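PDB 4MNR: peptidoglycan glycosyltransferase from Eggerthella lenta, which is a penicillin-binding protein whose transpeptidase-family domain belongs to the same structural superfamily as the serine beta-lactamases. Local coordinates for residues K188-T191 against L192-L196; S313-G316 against P317-T320; G260-F264 against G265-E269; I117-A120 against A121-L125. All coordinates share one frame; numbering follows the deposited sequence.

Contact 1 of 4, residues K188-T191 against L192-L196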
loop_
_atom_site.group_PDB
_atom_site.type_symbol
_atom_site.label_atom_id
_atom_site.label_comp_id
_atom_site.label_asym_id
_atom_site.label_seq_id
_atom_site.Cartn_x
_atom_site.Cartn_y
_atom_site.Cartn_z
ATOM N N LYS A 188 -11.152 1.387 -7.181
ATOM C CA LYS A 188 -12.009 0.825 -8.221
ATOM C C LYS A 188 -11.622 -0.626 -8.542
ATOM O O LYS A 188 -12.442 -1.385 -9.054
ATOM C CB LYS A 188 -12.003 1.704 -9.481
ATOM C CG LYS A 188 -12.701 3.041 -9.271
ATOM C CD LYS A 188 -12.556 3.969 -10.465
ATOM C CE LYS A 188 -13.208 5.333 -10.142
ATOM N NZ LYS A 188 -12.829 6.339 -11.145
ATOM N N ILE A 189 -10.397 -1.021 -8.215
ATOM C CA ILE A 189 -10.023 -2.432 -8.354
ATOM C C ILE A 189 -10.978 -3.296 -7.516
ATOM O O ILE A 189 -11.478 -4.328 -7.976
ATOM C CB ILE A 189 -8.586 -2.691 -7.868
ATOM C CG1 ILE A 189 -7.564 -1.959 -8.747
ATOM C CG2 ILE A 189 -8.308 -4.192 -7.848
ATOM C CD1 ILE A 189 -6.152 -2.043 -8.206
ATOM N N VAL A 190 -11.255 -2.855 -6.288
ATOM C CA VAL A 190 -12.178 -3.573 -5.398
ATOM C C VAL A 190 -13.619 -3.561 -5.913
ATOM O O VAL A 190 -14.272 -4.606 -5.965
ATOM C CB VAL A 190 -12.147 -3.016 -3.953
ATOM C CG1 VAL A 190 -13.167 -3.741 -3.064
ATOM C CG2 VAL A 190 -10.756 -3.160 -3.372
ATOM N N THR A 191 -14.107 -2.386 -6.295
ATOM C CA THR A 191 -15.452 -2.264 -6.843
ATOM C C THR A 191 -15.663 -3.133 -8.081
ATOM O O THR A 191 -16.644 -3.869 -8.164
ATOM C CB THR A 191 -15.773 -0.809 -7.156
ATOM O OG1 THR A 191 -15.487 -0.029 -5.991
ATOM C CG2 THR A 191 -17.256 -0.642 -7.504
ATOM N N LEU A 192 -14.730 -3.051 -9.023
ATOM C CA LEU A 192 -14.785 -3.858 -10.250
ATOM C C LEU A 192 -14.749 -5.348 -9.945
ATOM O O LEU A 192 -15.555 -6.129 -10.464
ATOM C CB LEU A 192 -13.604 -3.501 -11.145
ATOM C CG LEU A 192 -13.522 -4.307 -12.443
ATOM C CD1 LEU A 192 -14.760 -4.058 -13.311
ATOM C CD2 LEU A 192 -12.239 -3.963 -13.185
ATOM N N ALA A 193 -13.799 -5.761 -9.112
ATOM C CA ALA A 193 -13.687 -7.177 -8.772
ATOM C C ALA A 193 -14.958 -7.699 -8.113
ATOM O O ALA A 193 -15.393 -8.809 -8.378
ATOM C CB ALA A 193 -12.470 -7.418 -7.863
ATOM N N THR A 194 -15.563 -6.879 -7.259
ATOM C CA THR A 194 -16.783 -7.272 -6.585
ATOM C C THR A 194 -17.932 -7.402 -7.577
ATOM O O THR A 194 -18.722 -8.342 -7.509
ATOM C CB THR A 194 -17.132 -6.258 -5.471
ATOM O OG1 THR A 194 -16.068 -6.259 -4.504
ATOM C CG2 THR A 194 -18.407 -6.679 -4.775
ATOM N N ALA A 195 -18.015 -6.454 -8.511
ATOM C CA ALA A 195 -19.093 -6.462 -9.495
ATOM C C ALA A 195 -19.006 -7.692 -10.395
ATOM O O ALA A 195 -20.022 -8.288 -10.733
ATOM C CB ALA A 195 -19.077 -5.185 -10.328
ATOM N N LEU A 196 -17.791 -8.073 -10.782
ATOM C CA LEU A 196 -17.630 -9.255 -11.619
ATOM C C LEU A 196 -17.904 -10.542 -10.837
ATOM O O LEU A 196 -18.556 -11.456 -11.342
ATOM C CB LEU A 196 -16.226 -9.288 -12.238
ATOM C CG LEU A 196 -15.852 -8.098 -13.127
ATOM C CD1 LEU A 196 -14.462 -8.306 -13.724
ATOM C CD2 LEU A 196 -16.889 -7.874 -14.224
#
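Leu-192 opens the second half of this helical run by giving its N-H to Lys-188 O, 2.8 Å from the nitrogen. Its CB lies close by, 3.2 Å from the same oxygen. With CG anti to the backbone N (chi1 178°), the isobutyl end swings off the first turn and packs on Val-377 of helix 368-384. Ala-193 repeats the i to i+4 bond, N to Ile-189 O at 3.0 Å. Its methyl group looks out to Val-374 and to the ring of Phe-264.

Helix 188-197 is a buried helix of the transpeptidase domain. Lys-188 at its start fits the lysine of the family's SxxK motif. The extended chain of that lysine runs away from the next turn, and its NZ is hydrogen-bonded to Ser-240 OG and Asn-242 OD1, two residues that fit the SxN motif of the family.

Thr-194 makes a double contact with Val-190 O. Its backbone N binds at 2.9 Å and its OG1 donates a second bond at 2.8 Å. The two donors reach the oxygen from opposite faces of the carbonyl plane, and OG1 stands well above that plane. Chi1 of -62° turns the hydroxyl back beside its own N and so over the preceding turn. The buried hydroxyl is thereby satisfied within the helix. Val-190 lies alongside, with CG1 4.1 Å from OG1. Ala-195 N then bonds to Thr-191 O at 2.9 Å, while Thr-191 OG1 bonds to Ala-298 O. Leu-196 N continues the ladder to Leu-192 O.

Contact 2 of 4, residues S313-G316 against P317-T320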
loop_
_atom_site.group_PDB
_atom_site.type_symbol
_atom_site.label_atom_id
_atom_site.label_comp_id
_atom_site.label_asym_id
_atom_site.label_seq_id
_atom_site.Cartn_x
_atom_site.Cartn_y
_atom_site.Cartn_z
ATOM N N SER A 313 -20.535 4.374 12.229
ATOM C CA SER A 313 -19.430 3.734 11.517
ATOM C C SER A 313 -18.480 4.767 10.898
ATOM O O SER A 313 -18.841 5.931 10.756
ATOM C CB SER A 313 -19.987 2.772 10.459
ATOM O OG SER A 313 -20.488 3.466 9.331
ATOM N N PRO A 314 -17.245 4.356 10.560
ATOM C CA PRO A 314 -16.316 5.336 9.992
ATOM C C PRO A 314 -16.671 5.688 8.556
ATOM O O PRO A 314 -17.503 5.013 7.952
ATOM C CB PRO A 314 -14.969 4.596 10.016
ATOM C CG PRO A 314 -15.330 3.167 9.957
ATOM C CD PRO A 314 -16.602 3.042 10.750
ATOM N N ALA A 315 -16.071 6.758 8.040
ATOM C CA ALA A 315 -16.105 7.035 6.614
ATOM C C ALA A 315 -15.170 6.051 5.931
ATOM O O ALA A 315 -14.222 5.554 6.539
ATOM C CB ALA A 315 -15.652 8.470 6.340
ATOM N N GLY A 316 -15.415 5.764 4.665
ATOM C CA GLY A 316 -14.492 4.901 3.959
ATOM C C GLY A 316 -14.796 4.924 2.487
ATOM O O GLY A 316 -15.830 5.454 2.086
ATOM N N PRO A 317 -13.923 4.319 1.684
ATOM C CA PRO A 317 -12.744 3.582 2.167
ATOM C C PRO A 317 -11.583 4.454 2.644
ATOM O O PRO A 317 -11.328 5.526 2.090
ATOM C CB PRO A 317 -12.299 2.808 0.932
ATOM C CG PRO A 317 -12.770 3.664 -0.231
ATOM C CD PRO A 317 -14.080 4.222 0.219
ATOM N N GLN A 318 -10.904 3.987 3.687
ATOM C CA GLN A 318 -9.629 4.568 4.099
ATOM C C GLN A 318 -8.685 3.390 4.217
ATOM O O GLN A 318 -9.015 2.384 4.847
ATOM C CB GLN A 318 -9.740 5.239 5.458
ATOM C CG GLN A 318 -10.802 6.313 5.521
ATOM C CD GLN A 318 -10.851 6.972 6.879
ATOM O OE1 GLN A 318 -11.872 6.937 7.568
ATOM N NE2 GLN A 318 -9.745 7.579 7.275
ATOM N N ALA A 319 -7.505 3.511 3.630
ATOM C CA ALA A 319 -6.631 2.356 3.564
ATOM C C ALA A 319 -5.194 2.741 3.832
ATOM O O ALA A 319 -4.782 3.868 3.546
ATOM C CB ALA A 319 -6.729 1.708 2.190
ATOM N N THR A 320 -4.423 1.781 4.329
ATOM C CA THR A 320 -2.973 1.964 4.352
ATOM C C THR A 320 -2.387 1.657 2.986
ATOM O O THR A 320 -3.027 1.014 2.165
ATOM C CB THR A 320 -2.320 1.044 5.387
ATOM O OG1 THR A 320 -2.644 -0.320 5.100
ATOM C CG2 THR A 320 -2.801 1.386 6.769
#
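Gly-316 and Pro-317 are joined by a cis peptide bond. It brings their two CA atoms to 2.8 Å and puts the proline CD on the same side as the glycine carbonyl, with CD 2.8 Å from Gly-316 O. Gly-316 is itself nearly fully extended, so the sharp change of direction falls at the peptide link. The Pro-317 ring packs among Pro-183, Phe-187 and Phe-266.

The side chain of Gln-318 takes the other course and returns toward the first half. Its CG stands anti to the carbonyl carbon, beside the backbone N (chi1 -57°). From there the chain stays extended (chi2 -179°), and it runs back past the cis peptide bond to Ala-315. CG comes within 3.6 Å of Ala-315 O, and CD lies 3.7 Å from that same oxygen.

The run belongs to the loop between helices 291-298 and 321-332 of the transpeptidase domain, and it delivers the chain to the second of these helices. Thr-320 is the N-cap. Its chi1 of 58° directs OG1 to Glu-323 N in the first turn. At the far end Ser-313 OG is bonded to Asp-286 OD2 and Ser-283 N. Between the two ends the cis proline is buried, whereas Gln-318 is partly exposed.

Contact 3 of 4, residues G260-F264 against G265-E269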
loop_
_atom_site.group_PDB
_atom_site.type_symbol
_atom_site.label_atom_id
_atom_site.label_comp_id
_atom_site.label_asym_id
_atom_site.label_seq_id
_atom_site.Cartn_x
_atom_site.Cartn_y
_atom_site.Cartn_z
ATOM N N GLY A 260 -17.725 -6.824 -0.344
ATOM C CA GLY A 260 -16.627 -6.928 -1.285
ATOM C C GLY A 260 -15.348 -6.319 -0.740
ATOM O O GLY A 260 -14.256 -6.892 -0.883
ATOM N N ALA A 261 -15.472 -5.147 -0.122
ATOM C CA ALA A 261 -14.314 -4.490 0.458
ATOM C C ALA A 261 -13.766 -5.343 1.602
ATOM O O ALA A 261 -12.545 -5.468 1.771
ATOM C CB ALA A 261 -14.693 -3.105 0.964
ATOM N N GLU A 262 -14.663 -5.920 2.395
ATOM C CA GLU A 262 -14.220 -6.733 3.518
ATOM C C GLU A 262 -13.467 -7.981 3.042
ATOM O O GLU A 262 -12.546 -8.460 3.718
ATOM C CB GLU A 262 -15.384 -7.056 4.461
ATOM C CG GLU A 262 -15.794 -5.818 5.276
ATOM C CD GLU A 262 -16.969 -6.037 6.200
ATOM O OE1 GLU A 262 -17.629 -7.094 6.089
ATOM O OE2 GLU A 262 -17.229 -5.135 7.037
ATOM N N SER A 263 -13.843 -8.493 1.875
ATOM C CA SER A 263 -13.151 -9.651 1.305
ATOM C C SER A 263 -11.689 -9.350 0.971
ATOM O O SER A 263 -10.864 -10.266 0.903
ATOM C CB SER A 263 -13.882 -10.166 0.058
ATOM O OG SER A 263 -15.196 -10.600 0.375
ATOM N N PHE A 264 -11.375 -8.072 0.762
ATOM C CA PHE A 264 -10.019 -7.642 0.451
ATOM C C PHE A 264 -9.297 -7.151 1.692
ATOM O O PHE A 264 -8.159 -6.702 1.607
ATOM C CB PHE A 264 -10.024 -6.502 -0.573
ATOM C CG PHE A 264 -10.178 -6.954 -1.997
ATOM C CD1 PHE A 264 -9.057 -7.122 -2.804
ATOM C CD2 PHE A 264 -11.429 -7.160 -2.543
ATOM C CE1 PHE A 264 -9.183 -7.507 -4.125
ATOM C CE2 PHE A 264 -11.568 -7.548 -3.866
ATOM C CZ PHE A 264 -10.446 -7.734 -4.659
ATOM N N GLY A 265 -9.953 -7.211 2.839
ATOM C CA GLY A 265 -9.255 -6.898 4.072
ATOM C C GLY A 265 -9.705 -5.657 4.811
ATOM O O GLY A 265 -9.210 -5.380 5.905
ATOM N N PHE A 266 -10.639 -4.905 4.240
ATOM C CA PHE A 266 -11.180 -3.763 4.969
ATOM C C PHE A 266 -11.934 -4.231 6.219
ATOM O O PHE A 266 -12.587 -5.279 6.218
ATOM C CB PHE A 266 -12.052 -2.891 4.047
ATOM C CG PHE A 266 -11.253 -2.079 3.064
ATOM C CD1 PHE A 266 -10.718 -2.670 1.932
ATOM C CD2 PHE A 266 -11.009 -0.731 3.290
ATOM C CE1 PHE A 266 -9.964 -1.941 1.028
ATOM C CE2 PHE A 266 -10.261 0.019 2.391
ATOM C CZ PHE A 266 -9.728 -0.581 1.256
ATOM N N ASN A 267 -11.820 -3.449 7.294
ATOM C CA ASN A 267 -12.442 -3.759 8.586
ATOM C C ASN A 267 -11.929 -5.036 9.231
ATOM O O ASN A 267 -12.617 -5.629 10.069
ATOM C CB ASN A 267 -13.970 -3.800 8.499
ATOM C CG ASN A 267 -14.569 -2.456 8.142
ATOM O OD1 ASN A 267 -13.982 -1.406 8.410
ATOM N ND2 ASN A 267 -15.756 -2.483 7.563
ATOM N N LYS A 268 -10.731 -5.452 8.839
ATOM C CA LYS A 268 -10.055 -6.576 9.488
ATOM C C LYS A 268 -8.756 -6.086 10.124
ATOM O O LYS A 268 -8.029 -5.293 9.546
ATOM C CB LYS A 268 -9.724 -7.664 8.469
ATOM C CG LYS A 268 -10.895 -8.135 7.631
ATOM C CD LYS A 268 -11.886 -8.951 8.445
ATOM C CE LYS A 268 -13.049 -9.397 7.577
ATOM N NZ LYS A 268 -12.566 -9.996 6.303
ATOM N N GLU A 269 -8.475 -6.556 11.330
ATOM C CA GLU A 269 -7.186 -6.272 11.928
ATOM C C GLU A 269 -6.188 -7.248 11.332
ATOM O O GLU A 269 -6.328 -8.461 11.458
ATOM C CB GLU A 269 -7.244 -6.372 13.453
ATOM C CG GLU A 269 -7.737 -5.086 14.116
ATOM C CD GLU A 269 -8.172 -5.286 15.557
ATOM O OE1 GLU A 269 -9.313 -5.750 15.775
ATOM O OE2 GLU A 269 -7.377 -4.975 16.470
#
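Glu-262 O is gripped by two donors, Gly-265 N and Lys-268 NZ, each 3.0 Å away. They come from opposite faces of the carbonyl plane, each well out of it. The lysine gets there because its chain bends at chi2 (-71°) and again at chi4, folding the ammonium group back over the helix end.

Ala-261 O is also held twice. Phe-264 N meets it at 3.0 Å from one face and Phe-266 N at 3.2 Å from the other. With the Gly-265 bond, the Phe-266 bond makes a Schellman motif at the C-terminal end of helix 242-263. Gly-265 takes the positive phi (114°) that ends the helix. A type II beta turn from Gly-265 to Lys-268 follows at once, closed by a weak bond from Lys-268 N to Gly-265 O.

The side chains repeat this link. Asn-267 ND2 bonds to Glu-262 OE2 at 3.1 Å and almost straight (176°). The carboxylate oxygen uses its anti lone pair and lies in the amide plane, although the two flat groups are steeply inclined to each other. Asn-267 OD1 is bonded to Met-281 N, so the amide is held at both ends.

Between the last helical turn and the loop, Ala-261 CB packs 4.1 Å from Phe-266 CB. Ala-261 O sits at the edge of the Phe-266 ring, 3.3 Å from CD1. This ring stacks edge-to-face with Phe-187, while Phe-264 packs on Val-327 and Ala-330 of helix 321-332.

Contact 4 of 4, residues I117-A120 against A121-L125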
loop_
_atom_site.group_PDB
_atom_site.type_symbol
_atom_site.label_atom_id
_atom_site.label_comp_id
_atom_site.label_asym_id
_atom_site.label_seq_id
_atom_site.Cartn_x
_atom_site.Cartn_y
_atom_site.Cartn_z
ATOM N N ILE A 117 15.759 -2.615 -4.537
ATOM C CA ILE A 117 14.351 -2.271 -4.715
ATOM C C ILE A 117 13.958 -1.228 -3.671
ATOM O O ILE A 117 13.244 -0.273 -3.965
ATOM C CB ILE A 117 13.448 -3.523 -4.634
ATOM C CG1 ILE A 117 13.881 -4.534 -5.693
ATOM C CG2 ILE A 117 11.993 -3.153 -4.872
ATOM C CD1 ILE A 117 13.087 -5.836 -5.663
ATOM N N GLN A 118 14.458 -1.397 -2.452
ATOM C CA GLN A 118 14.204 -0.424 -1.393
ATOM C C GLN A 118 14.719 0.963 -1.797
ATOM O O GLN A 118 14.025 1.955 -1.635
ATOM C CB GLN A 118 14.874 -0.872 -0.092
ATOM C CG GLN A 118 14.684 0.114 1.063
ATOM C CD GLN A 118 13.266 0.149 1.593
ATOM O OE1 GLN A 118 12.550 -0.848 1.543
ATOM N NE2 GLN A 118 12.866 1.300 2.131
ATOM N N GLN A 119 15.914 1.019 -2.375
ATOM C CA GLN A 119 16.481 2.302 -2.783
ATOM C C GLN A 119 15.641 2.920 -3.906
ATOM O O GLN A 119 15.437 4.140 -3.938
ATOM C CB GLN A 119 17.947 2.154 -3.227
ATOM C CG GLN A 119 18.623 3.483 -3.493
ATOM C CD GLN A 119 18.664 4.346 -2.257
ATOM O OE1 GLN A 119 19.198 3.933 -1.225
ATOM N NE2 GLN A 119 18.090 5.547 -2.342
ATOM N N ALA A 120 15.158 2.084 -4.826
ATOM C CA ALA A 120 14.330 2.600 -5.916
ATOM C C ALA A 120 13.035 3.192 -5.369
ATOM O O ALA A 120 12.585 4.239 -5.835
ATOM C CB ALA A 120 14.021 1.504 -6.942
ATOM N N ALA A 121 12.446 2.519 -4.387
ATOM C CA ALA A 121 11.218 3.034 -3.766
ATOM C C ALA A 121 11.473 4.378 -3.091
ATOM O O ALA A 121 10.672 5.312 -3.197
ATOM C CB ALA A 121 10.675 2.026 -2.770
ATOM N N GLN A 122 12.607 4.486 -2.409
ATOM C CA GLN A 122 12.956 5.736 -1.746
ATOM C C GLN A 122 13.269 6.842 -2.753
ATOM O O GLN A 122 12.895 7.998 -2.547
ATOM C CB GLN A 122 14.127 5.519 -0.780
ATOM C CG GLN A 122 13.771 4.557 0.327
ATOM C CD GLN A 122 14.892 4.354 1.337
ATOM O OE1 GLN A 122 14.879 3.380 2.095
ATOM N NE2 GLN A 122 15.838 5.290 1.387
ATOM N N ASP A 123 13.931 6.488 -3.851
ATOM C CA ASP A 123 14.243 7.472 -4.884
ATOM C C ASP A 123 12.970 8.030 -5.531
ATOM O O ASP A 123 12.923 9.208 -5.910
ATOM C CB ASP A 123 15.148 6.872 -5.964
ATOM C CG ASP A 123 16.568 6.604 -5.474
ATOM O OD1 ASP A 123 16.970 7.116 -4.404
ATOM O OD2 ASP A 123 17.300 5.882 -6.183
ATOM N N ALA A 124 11.955 7.178 -5.661
ATOM C CA ALA A 124 10.671 7.569 -6.238
ATOM C C ALA A 124 10.009 8.631 -5.371
ATOM O O ALA A 124 9.351 9.538 -5.886
ATOM C CB ALA A 124 9.760 6.364 -6.383
ATOM N N LEU A 125 10.222 8.537 -4.059
ATOM C CA LEU A 125 9.597 9.447 -3.102
ATOM C C LEU A 125 10.465 10.644 -2.727
ATOM O O LEU A 125 10.023 11.504 -1.969
ATOM C CB LEU A 125 9.294 8.694 -1.802
ATOM C CG LEU A 125 8.373 7.480 -1.917
ATOM C CD1 LEU A 125 8.336 6.727 -0.593
ATOM C CD2 LEU A 125 7.006 7.947 -2.320
#
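Gln-119 NE2 donates to Asp-123 OD1 at 2.8 Å. One turn is spanned in the same way by Gln-118 NE2, which donates to Gln-122 OE1 at 2.9 Å. Both are i to i+4 side-chain bonds on helix 115-125, which packs on helix 438-453 and on strands 142-148 and 425-431 of the five-stranded antiparallel sheet.

The two bonds differ in approach. Gln-118 NE2 lies in the carbonyl plane of Gln-122, on a lone pair, and the bond is nearly straight (171°). The two amide planes are 74° apart. Gln-119 NE2 instead meets its carboxylate oxygen from above the plane. In both donors CG is anti to the backbone N and a bend at chi2 brings the amide round to the next turn. Gln-122 OE1 also accepts from Ala-59 N, and Gln-118 OE1 from Met-145 N, so this pair ties the helix to a loop and to strand 142-148.

Under the side chains run the regular backbone bonds, such as Asp-123 N to Gln-119 O at 2.8 Å. On the apolar side Ile-117 and Ala-120 touch helix 438-453. Ala-124 meets Val-446 and Ile-429, and its CB lies 3.6 Å from Ala-120 O.

Overall arrangement
Along the chain the order is contact 4, contact 1, contact 3, contact 2. Contacts 1, 2 and 3 form one cluster within the transpeptidase domain. Centres of contacts 1 and 3 are about 13 Å apart, and those of contacts 3 and 2 are about 11 Å apart. Contact 3 touches both neighbours: Phe-264 packs on helix 188-197, and Phe-266 on the loop 317-320. Contacts 1 and 2 do not touch each other. Contact 4 lies across the chain's centre, about 27 to 29 Å from the other three centres, on helix 115-125 beside the five-stranded sheet. The cluster thus joins helix 188-197, the end of helix 242-263 and the start of helix 321-332.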